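Long-range contact in collagen alpha1(xviii) chain (Mus musculus, PDB 1DY1), which gives rise to endostatin, a zinc-binding fragment with a C-type-lectin-like fold that is known to inhibit angiogenesis: residues K79-S84 and G101-S106. The protein carries 2 engineered substitutions. Residues are numbered along the deposited sequence; the frame is centred on the assembly and turned at random.
Sequences KDEVLS and GARIFS. With ZN (zinc ion), chain B.
Glu81 and Arg103 illustrate how one two-pronged salt bridge can join the turn leading into edge strand 82-84 to a later loop without backbone pairing. Arg103 offers its guanidinium side-on: NE reaches the syn lone pair of Glu81 OE1 at 2.9 Å, while NH2 meets Glu81 OE2 at 2.7 Å. Both bonds are nearly straight, and with the two flat groups only 21° from coplanar, the pairing fixes the rotation of each. The arginine starts with CG wedged between its backbone N and carbonyl carbon (chi1 50°), then runs extended to NE. Asn77 reinforces the clasp, donating from ND2 to Glu81 OE1 and to Arg103 O.

The tightly packed part is at buried Leu83, whose CD2 rests 3.6 Å from Ala102 CB; Leu83 also touches Leu16 of strand 14-18. Within the C-type-lectin-like fold of endostatin, strand 82-84 borders the mixed sheet, and Leu83 and Ser84 together face Ile75 in a classic beta bulge, where the chain turns a corner. Within 101-106, the edge of Phe105 meets a face of the Arg103 guanidinium, Phe105 CZ 3.4 Å above its plane.

The solvent side is just as close but is carried by an exposed chain: Lys79, extended, crosses a face of the Phe105 ring, with CD 3.5 Å from Phe105 CZ and CE in a CH-pi contact 4.1 Å from the centroid. Lys79 NZ sits 4.6 Å from Arg103 NH2, like charges that Glu81 may partly offset. Next along the chain, Asp80 binds zinc through OD1, with His5, His7 and His15 completing the site.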
loop_
_atom_site.group_PDB
_atom_site.type_symbol
_atom_site.label_atom_id
_atom_site.label_comp_id
_atom_site.label_asym_id
_atom_site.label_seq_id
_atom_site.Cartn_x
_atom_site.Cartn_y
_atom_site.Cartn_z
ATOM N N LYS A 79 12.247 -7.700 1.060
ATOM C CA LYS A 79 13.238 -8.764 1.014
ATOM C C LYS A 79 13.126 -9.610 -0.235
ATOM O O LYS A 79 13.643 -10.730 -0.284
ATOM C CB LYS A 79 13.147 -9.621 2.277
ATOM C CG LYS A 79 13.470 -8.810 3.513
ATOM C CD LYS A 79 13.479 -9.622 4.778
ATOM C CE LYS A 79 14.085 -8.769 5.892
ATOM N NZ LYS A 79 14.121 -9.437 7.216
ATOM N N ASP A 80 12.494 -9.038 -1.256
ATOM C CA ASP A 80 12.288 -9.698 -2.545
ATOM C C ASP A 80 11.559 -11.046 -2.478
ATOM O O ASP A 80 11.798 -11.931 -3.295
ATOM C CB ASP A 80 13.603 -9.813 -3.306
ATOM C CG ASP A 80 14.205 -8.463 -3.627
ATOM O OD1 ASP A 80 13.448 -7.487 -3.848
ATOM O OD2 ASP A 80 15.451 -8.362 -3.665
ATOM N N GLU A 81 10.691 -11.199 -1.481
ATOM C CA GLU A 81 9.873 -12.398 -1.334
ATOM C C GLU A 81 8.609 -12.028 -2.115
ATOM O O GLU A 81 8.212 -10.865 -2.112
ATOM C CB GLU A 81 9.551 -12.647 0.144
ATOM C CG GLU A 81 10.800 -12.683 1.026
ATOM C CD GLU A 81 10.523 -12.942 2.496
ATOM O OE1 GLU A 81 9.416 -12.634 2.984
ATOM O OE2 GLU A 81 11.444 -13.444 3.182
ATOM N N VAL A 82 8.004 -12.982 -2.815
ATOM C CA VAL A 82 6.829 -12.694 -3.635
ATOM C C VAL A 82 5.545 -12.668 -2.847
ATOM O O VAL A 82 5.314 -13.526 -1.998
ATOM C CB VAL A 82 6.698 -13.699 -4.789
ATOM C CG1 VAL A 82 5.618 -13.266 -5.785
ATOM C CG2 VAL A 82 8.002 -13.794 -5.481
ATOM N N LEU A 83 4.713 -11.671 -3.134
ATOM C CA LEU A 83 3.434 -11.510 -2.463
ATOM C C LEU A 83 2.332 -11.792 -3.459
ATOM O O LEU A 83 1.241 -12.214 -3.094
ATOM C CB LEU A 83 3.270 -10.068 -1.964
ATOM C CG LEU A 83 4.319 -9.478 -1.020
ATOM C CD1 LEU A 83 4.082 -7.988 -0.849
ATOM C CD2 LEU A 83 4.272 -10.205 0.313
ATOM N N SER A 84 2.618 -11.538 -4.724
ATOM C CA SER A 84 1.634 -11.724 -5.765
ATOM C C SER A 84 2.345 -11.834 -7.074
ATOM O O SER A 84 3.350 -11.168 -7.300
ATOM C CB SER A 84 0.694 -10.508 -5.813
ATOM O OG SER A 84 -0.216 -10.576 -6.898
ATOM N N GLY A 101 1.592 -17.070 4.433
ATOM C CA GLY A 101 2.898 -16.991 5.061
ATOM C C GLY A 101 3.647 -15.719 4.692
ATOM O O GLY A 101 4.655 -15.387 5.326
ATOM N N ALA A 102 3.160 -14.991 3.687
ATOM C CA ALA A 102 3.819 -13.761 3.249
ATOM C C ALA A 102 3.859 -12.697 4.344
ATOM O O ALA A 102 3.072 -12.712 5.294
ATOM C CB ALA A 102 3.151 -13.204 1.976
ATOM N N ARG A 103 4.780 -11.759 4.190
ATOM C CA ARG A 103 4.935 -10.697 5.165
ATOM C C ARG A 103 5.300 -9.373 4.500
ATOM O O ARG A 103 5.985 -9.336 3.468
ATOM C CB ARG A 103 5.988 -11.113 6.189
ATOM C CG ARG A 103 7.249 -11.599 5.536
ATOM C CD ARG A 103 8.078 -12.434 6.480
ATOM N NE ARG A 103 9.363 -12.740 5.870
ATOM C CZ ARG A 103 10.502 -12.879 6.539
ATOM N NH1 ARG A 103 10.520 -12.742 7.861
ATOM N NH2 ARG A 103 11.630 -13.094 5.866
ATOM N N ILE A 104 4.781 -8.294 5.075
ATOM C CA ILE A 104 5.004 -6.947 4.583
ATOM C C ILE A 104 5.931 -6.187 5.517
ATOM O O ILE A 104 5.677 -6.103 6.710
ATOM C CB ILE A 104 3.672 -6.222 4.463
ATOM C CG1 ILE A 104 2.815 -6.946 3.413
ATOM C CG2 ILE A 104 3.890 -4.768 4.104
ATOM C CD1 ILE A 104 1.392 -6.437 3.300
ATOM N N PHE A 105 7.018 -5.653 4.961
ATOM C CA PHE A 105 8.016 -4.896 5.737
ATOM C C PHE A 105 7.896 -3.403 5.477
ATOM O O PHE A 105 7.437 -2.989 4.411
ATOM C CB PHE A 105 9.451 -5.336 5.367
ATOM C CG PHE A 105 9.772 -6.769 5.723
ATOM C CD1 PHE A 105 10.181 -7.105 7.010
ATOM C CD2 PHE A 105 9.652 -7.782 4.779
ATOM C CE1 PHE A 105 10.462 -8.427 7.355
ATOM C CE2 PHE A 105 9.931 -9.095 5.111
ATOM C CZ PHE A 105 10.336 -9.418 6.408
ATOM N N SER A 106 8.269 -2.604 6.465
ATOM C CA SER A 106 8.285 -1.152 6.320
ATOM C C SER A 106 9.594 -0.839 5.579
ATOM O O SER A 106 10.415 -1.752 5.384
ATOM C CB SER A 106 8.288 -0.470 7.704
ATOM O OG SER A 106 9.241 -1.057 8.584
HETATM ZN ZN ZN B . 14.328 -5.963 -4.215
#